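Local coordinates for protein UDP-N-acetylglucosamine 4-epimerase (Bacillus cereus, PDB 3M2P) that probably interconverts UDP-N-acetylglucosamine and its 4-epimer, as a member of the NAD(P)-dependent epimerase/dehydratase family, at residues A[230-243]-A[282-294]. Sequence-based numbering, arbitrary orientation.
Sequences LTNYEVANTINNAF and FATAVEEIHLLMR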
loop_
_atom_site.group_PDB
_atom_site.type_symbol
_atom_site.label_atom_id
_atom_site.label_comp_id
_atom_site.label_asym_id
_atom_site.label_seq_id
_atom_site.Cartn_x
_atom_site.Cartn_y
_atom_site.Cartn_z
ATOM N N LEU A 230 -11.354 -8.546 21.080
ATOM C CA LEU A 230 -11.090 -9.359 22.264
ATOM C C LEU A 230 -9.608 -9.409 22.639
ATOM O O LEU A 230 -8.740 -9.254 21.790
ATOM C CB LEU A 230 -11.603 -10.783 22.046
ATOM C CG LEU A 230 -13.056 -10.975 21.613
ATOM C CD1 LEU A 230 -13.461 -12.441 21.725
ATOM C CD2 LEU A 230 -13.975 -10.101 22.426
ATOM N N THR A 231 -9.329 -9.627 23.921
ATOM C CA THR A 231 -7.980 -9.975 24.356
ATOM C C THR A 231 -7.787 -11.480 24.247
ATOM O O THR A 231 -8.760 -12.242 24.234
ATOM C CB THR A 231 -7.701 -9.552 25.810
ATOM O OG1 THR A 231 -8.536 -10.302 26.706
ATOM C CG2 THR A 231 -7.949 -8.067 25.994
ATOM N N ASN A 232 -6.530 -11.910 24.172
ATOM C CA ASN A 232 -6.231 -13.331 24.044
ATOM C C ASN A 232 -6.782 -14.129 25.213
ATOM O O ASN A 232 -7.236 -15.262 25.052
ATOM C CB ASN A 232 -4.731 -13.559 23.874
ATOM C CG ASN A 232 -4.241 -13.159 22.495
ATOM O OD1 ASN A 232 -3.038 -13.144 22.227
ATOM N ND2 ASN A 232 -5.184 -12.826 21.607
ATOM N N TYR A 233 -6.752 -13.521 26.391
ATOM C CA TYR A 233 -7.369 -14.116 27.567
ATOM C C TYR A 233 -8.878 -14.339 27.321
ATOM O O TYR A 233 -9.396 -15.432 27.562
ATOM C CB TYR A 233 -7.086 -13.252 28.806
ATOM C CG TYR A 233 -7.735 -13.729 30.093
ATOM C CD1 TYR A 233 -8.948 -13.208 30.506
ATOM C CD2 TYR A 233 -7.129 -14.683 30.895
ATOM C CE1 TYR A 233 -9.548 -13.625 31.676
ATOM C CE2 TYR A 233 -7.720 -15.108 32.071
ATOM C CZ TYR A 233 -8.938 -14.575 32.460
ATOM O OH TYR A 233 -9.563 -14.986 33.632
ATOM N N GLU A 234 -9.572 -13.324 26.808
ATOM C CA GLU A 234 -10.990 -13.473 26.472
ATOM C C GLU A 234 -11.237 -14.602 25.476
ATOM O O GLU A 234 -12.097 -15.449 25.705
ATOM C CB GLU A 234 -11.556 -12.188 25.886
ATOM C CG GLU A 234 -11.440 -10.972 26.761
ATOM C CD GLU A 234 -12.362 -9.862 26.294
ATOM O OE1 GLU A 234 -11.878 -8.947 25.583
ATOM O OE2 GLU A 234 -13.573 -9.928 26.618
ATOM N N VAL A 235 -10.504 -14.580 24.358
ATOM C CA VAL A 235 -10.614 -15.605 23.319
ATOM C C VAL A 235 -10.522 -17.009 23.919
ATOM O O VAL A 235 -11.420 -17.828 23.750
ATOM C CB VAL A 235 -9.516 -15.432 22.221
ATOM C CG1 VAL A 235 -9.638 -16.496 21.134
ATOM C CG2 VAL A 235 -9.571 -14.053 21.608
ATOM N N ALA A 236 -9.430 -17.278 24.630
ATOM C CA ALA A 236 -9.200 -18.587 25.239
ATOM C C ALA A 236 -10.349 -19.029 26.134
ATOM O O ALA A 236 -10.819 -20.155 26.025
ATOM C CB ALA A 236 -7.903 -18.583 26.015
ATOM N N ASN A 237 -10.791 -18.134 27.017
ATOM C CA ASN A 237 -11.916 -18.397 27.914
ATOM C C ASN A 237 -13.191 -18.799 27.172
ATOM O O ASN A 237 -13.834 -19.801 27.496
ATOM C CB ASN A 237 -12.227 -17.161 28.759
ATOM C CG ASN A 237 -11.139 -16.835 29.759
ATOM O OD1 ASN A 237 -10.262 -17.657 30.046
ATOM N ND2 ASN A 237 -11.196 -15.624 30.306
ATOM N N THR A 238 -13.565 -17.990 26.189
ATOM C CA THR A 238 -14.773 -18.221 25.424
ATOM C C THR A 238 -14.702 -19.557 24.699
ATOM O O THR A 238 -15.674 -20.308 24.671
ATOM C CB THR A 238 -15.011 -17.081 24.422
ATOM O OG1 THR A 238 -15.087 -15.831 25.125
ATOM C CG2 THR A 238 -16.297 -17.317 23.630
ATOM N N ILE A 239 -13.552 -19.866 24.114
ATOM C CA ILE A 239 -13.382 -21.175 23.493
ATOM C C ILE A 239 -13.484 -22.277 24.547
ATOM O O ILE A 239 -14.207 -23.261 24.355
ATOM C CB ILE A 239 -12.063 -21.285 22.708
ATOM C CG1 ILE A 239 -12.175 -20.481 21.410
ATOM C CG2 ILE A 239 -11.749 -22.741 22.410
ATOM C CD1 ILE A 239 -10.848 -20.122 20.762
ATOM N N ASN A 240 -12.773 -22.091 25.660
ATOM C CA ASN A 240 -12.832 -23.001 26.806
ATOM C C ASN A 240 -14.248 -23.375 27.255
ATOM O O ASN A 240 -14.573 -24.557 27.344
ATOM C CB ASN A 240 -12.059 -22.428 27.989
ATOM C CG ASN A 240 -10.612 -22.859 28.003
ATOM O OD1 ASN A 240 -9.805 -22.331 28.770
ATOM N ND2 ASN A 240 -10.274 -23.827 27.159
ATOM N N ASN A 241 -15.080 -22.377 27.549
ATOM C CA ASN A 241 -16.468 -22.635 27.949
ATOM C C ASN A 241 -17.221 -23.460 26.908
ATOM O O ASN A 241 -17.650 -24.580 27.181
ATOM C CB ASN A 241 -17.228 -21.337 28.247
ATOM C CG ASN A 241 -16.524 -20.468 29.282
ATOM O OD1 ASN A 241 -15.390 -20.753 29.688
ATOM N ND2 ASN A 241 -17.191 -19.395 29.711
ATOM N N ALA A 242 -17.362 -22.904 25.709
ATOM C CA ALA A 242 -18.031 -23.587 24.613
ATOM C C ALA A 242 -17.594 -25.051 24.423
ATOM O O ALA A 242 -18.395 -25.888 23.999
ATOM C CB ALA A 242 -17.850 -22.797 23.324
ATOM N N PHE A 243 -16.336 -25.361 24.740
ATOM C CA PHE A 243 -15.791 -26.701 24.486
ATOM C C PHE A 243 -15.657 -27.597 25.720
ATOM O O PHE A 243 -14.825 -28.516 25.732
ATOM C CB PHE A 243 -14.419 -26.604 23.823
ATOM C CG PHE A 243 -14.459 -26.110 22.415
ATOM C CD1 PHE A 243 -14.974 -24.861 22.118
ATOM C CD2 PHE A 243 -13.954 -26.885 21.387
ATOM C CE1 PHE A 243 -15.004 -24.401 20.826
ATOM C CE2 PHE A 243 -13.976 -26.425 20.096
ATOM C CZ PHE A 243 -14.506 -25.181 19.816
ATOM N N PHE A 282 -18.423 -13.416 18.978
ATOM C CA PHE A 282 -17.412 -14.465 19.147
ATOM C C PHE A 282 -17.946 -15.744 19.794
ATOM O O PHE A 282 -17.670 -16.835 19.304
ATOM C CB PHE A 282 -16.164 -13.972 19.875
ATOM C CG PHE A 282 -14.993 -14.901 19.734
ATOM C CD1 PHE A 282 -14.548 -15.654 20.809
ATOM C CD2 PHE A 282 -14.347 -15.042 18.513
ATOM C CE1 PHE A 282 -13.472 -16.515 20.670
ATOM C CE2 PHE A 282 -13.265 -15.908 18.370
ATOM C CZ PHE A 282 -12.831 -16.643 19.447
ATOM N N ALA A 283 -18.724 -15.601 20.869
ATOM C CA ALA A 283 -19.221 -16.750 21.645
ATOM C C ALA A 283 -20.259 -17.576 20.893
ATOM O O ALA A 283 -20.284 -18.803 20.993
ATOM C CB ALA A 283 -19.779 -16.296 23.000
ATOM N N THR A 284 -21.114 -16.887 20.147
ATOM C CA THR A 284 -22.137 -17.526 19.328
ATOM C C THR A 284 -21.499 -18.296 18.181
ATOM O O THR A 284 -21.912 -19.407 17.858
ATOM C CB THR A 284 -23.095 -16.470 18.749
ATOM O OG1 THR A 284 -24.077 -16.124 19.732
ATOM C CG2 THR A 284 -23.787 -16.995 17.519
ATOM N N ALA A 285 -20.479 -17.691 17.582
ATOM C CA ALA A 285 -19.761 -18.271 16.455
ATOM C C ALA A 285 -19.037 -19.556 16.830
ATOM O O ALA A 285 -19.063 -20.547 16.104
ATOM C CB ALA A 285 -18.771 -17.262 15.920
ATOM N N VAL A 286 -18.377 -19.521 17.974
ATOM C CA VAL A 286 -17.593 -20.649 18.437
ATOM C C VAL A 286 -18.497 -21.760 18.980
ATOM O O VAL A 286 -18.185 -22.946 18.830
ATOM C CB VAL A 286 -16.563 -20.190 19.482
ATOM C CG1 VAL A 286 -15.744 -21.360 19.963
ATOM C CG2 VAL A 286 -15.663 -19.120 18.878
ATOM N N GLU A 287 -19.614 -21.371 19.600
ATOM C CA GLU A 287 -20.643 -22.331 20.008
ATOM C C GLU A 287 -20.987 -23.224 18.818
ATOM O O GLU A 287 -21.205 -24.423 18.971
ATOM C CB GLU A 287 -21.923 -21.622 20.498
ATOM C CG GLU A 287 -21.980 -21.242 21.997
ATOM C CD GLU A 287 -23.315 -20.560 22.406
ATOM O OE1 GLU A 287 -24.382 -20.876 21.814
ATOM O OE2 GLU A 287 -23.299 -19.706 23.329
ATOM N N GLU A 288 -21.020 -22.618 17.634
ATOM C CA GLU A 288 -21.425 -23.284 16.399
ATOM C C GLU A 288 -20.271 -24.064 15.780
ATOM O O GLU A 288 -20.440 -25.199 15.334
ATOM C CB GLU A 288 -21.959 -22.243 15.400
ATOM C CG GLU A 288 -22.383 -22.804 14.044
ATOM C CD GLU A 288 -23.035 -21.757 13.148
ATOM O OE1 GLU A 288 -24.173 -21.326 13.444
ATOM O OE2 GLU A 288 -22.410 -21.373 12.131
ATOM N N ILE A 289 -19.099 -23.442 15.742
ATOM C CA ILE A 289 -17.906 -24.105 15.239
ATOM C C ILE A 289 -17.678 -25.382 16.030
ATOM O O ILE A 289 -17.430 -26.434 15.453
ATOM C CB ILE A 289 -16.668 -23.190 15.316
ATOM C CG1 ILE A 289 -16.894 -21.938 14.460
ATOM C CG2 ILE A 289 -15.401 -23.943 14.889
ATOM C CD1 ILE A 289 -15.750 -20.960 14.486
ATOM N N HIS A 290 -17.784 -25.289 17.350
ATOM C CA HIS A 290 -17.692 -26.471 18.187
ATOM C C HIS A 290 -18.688 -27.531 17.722
ATOM O O HIS A 290 -18.305 -28.651 17.374
ATOM C CB HIS A 290 -17.938 -26.109 19.650
ATOM C CG HIS A 290 -18.179 -27.295 20.534
ATOM N ND1 HIS A 290 -17.220 -28.260 20.766
ATOM C CD2 HIS A 290 -19.268 -27.671 21.243
ATOM C CE1 HIS A 290 -17.710 -29.180 21.576
ATOM N NE2 HIS A 290 -18.951 -28.846 21.882
ATOM N N LEU A 291 -19.966 -27.154 17.703
ATOM C CA LEU A 291 -21.069 -28.054 17.352
ATOM C C LEU A 291 -20.968 -28.564 15.919
ATOM O O LEU A 291 -21.918 -29.131 15.378
ATOM C CB LEU A 291 -22.415 -27.347 17.567
ATOM C CG LEU A 291 -23.725 -28.137 17.463
ATOM C CD1 LEU A 291 -24.336 -28.124 16.046
ATOM C CD2 LEU A 291 -23.516 -29.556 17.977
ATOM N N LEU A 292 -19.811 -28.371 15.302
ATOM C CA LEU A 292 -19.607 -28.839 13.946
ATOM C C LEU A 292 -18.263 -29.553 13.821
ATOM O O LEU A 292 -17.995 -30.222 12.821
ATOM C CB LEU A 292 -19.716 -27.670 12.966
ATOM C CG LEU A 292 -20.005 -27.969 11.493
ATOM C CD1 LEU A 292 -20.449 -29.418 11.276
ATOM C CD2 LEU A 292 -21.048 -26.977 10.978
HETATM N N MSE A 293 -17.426 -29.424 14.847
HETATM C CA MSE A 293 -16.123 -30.076 14.828
HETATM C C MSE A 293 -16.251 -31.568 15.070
HETATM O O MSE A 293 -15.294 -32.327 14.907
HETATM C CB MSE A 293 -15.161 -29.429 15.821
HETATM C CG MSE A 293 -14.091 -28.591 15.132
HETATM SE SE MSE A 293 -13.048 -27.480 16.334
HETATM C CE MSE A 293 -14.533 -26.483 17.065
ATOM N N ARG A 294 -17.452 -31.985 15.448
ATOM C CA ARG A 294 -17.777 -33.401 15.527
ATOM C C ARG A 294 -18.027 -33.972 14.123
ATOM O O ARG A 294 -19.097 -34.496 13.836
ATOM C CB ARG A 294 -18.992 -33.585 16.430
ATOM C CG ARG A 294 -18.827 -32.866 17.757
ATOM C CD ARG A 294 -20.141 -32.638 18.489
ATOM N NE ARG A 294 -19.908 -32.172 19.856
ATOM C CZ ARG A 294 -20.869 -31.846 20.716
ATOM N NH1 ARG A 294 -22.146 -31.925 20.353
ATOM N NH2 ARG A 294 -20.552 -31.437 21.941
#
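The Phe243 ring lies between the two helices, 232-242 and 282-293, with His290 CB over one face, 3.8 Å from the ring centroid, a CH-pi contact. Ile239 CG2, four residues back in the chain, lies over the opposite face, toward the rim. Val286 CG1 meets the ring edge in its plane, and Met293 SE (the residue is selenomethionine) also lies at the edge, 5.3 Å from the centroid, which makes a Met-aromatic contact. The imidazole of His290 turns an edge toward Phe243, the planes inclined at 52°, while one of its own faces receives the carbonyl of Ala242, with O 3.4 Å from His290 CD2. Phe282, the first residue of helix 282-293, has Val286 CG2 over the centre of one face and Thr238 CB at its edge. With CG anti to the backbone N (chi1 -165°), this ring reaches segment 230-243, where Leu230 CD1, just ahead of the helix, stands 3.5 Å from Phe282 CD1 and Val235 CG1, within the helix, 3.6 Å from Phe282 CZ.

The two helices follow the Rossmann-type strands in sequence and pack against each other with axes 9.3 Å apart at -44°, in the smaller C-terminal part of this extended short-chain dehydrogenase/reductase fold. Helix 173-182 adds Phe177 against Ile239 and Phe178 against Val286. No hydrogen bond joins the segments; beside the Phe282 ring, Thr238 CG2 rests 3.7 Å from Ala283 CB. The OG1 branch of Thr238 instead turns back to Glu234 O, approaching from above the carbonyl plane, and Thr231 and Glu234 close the helix start as a capping box.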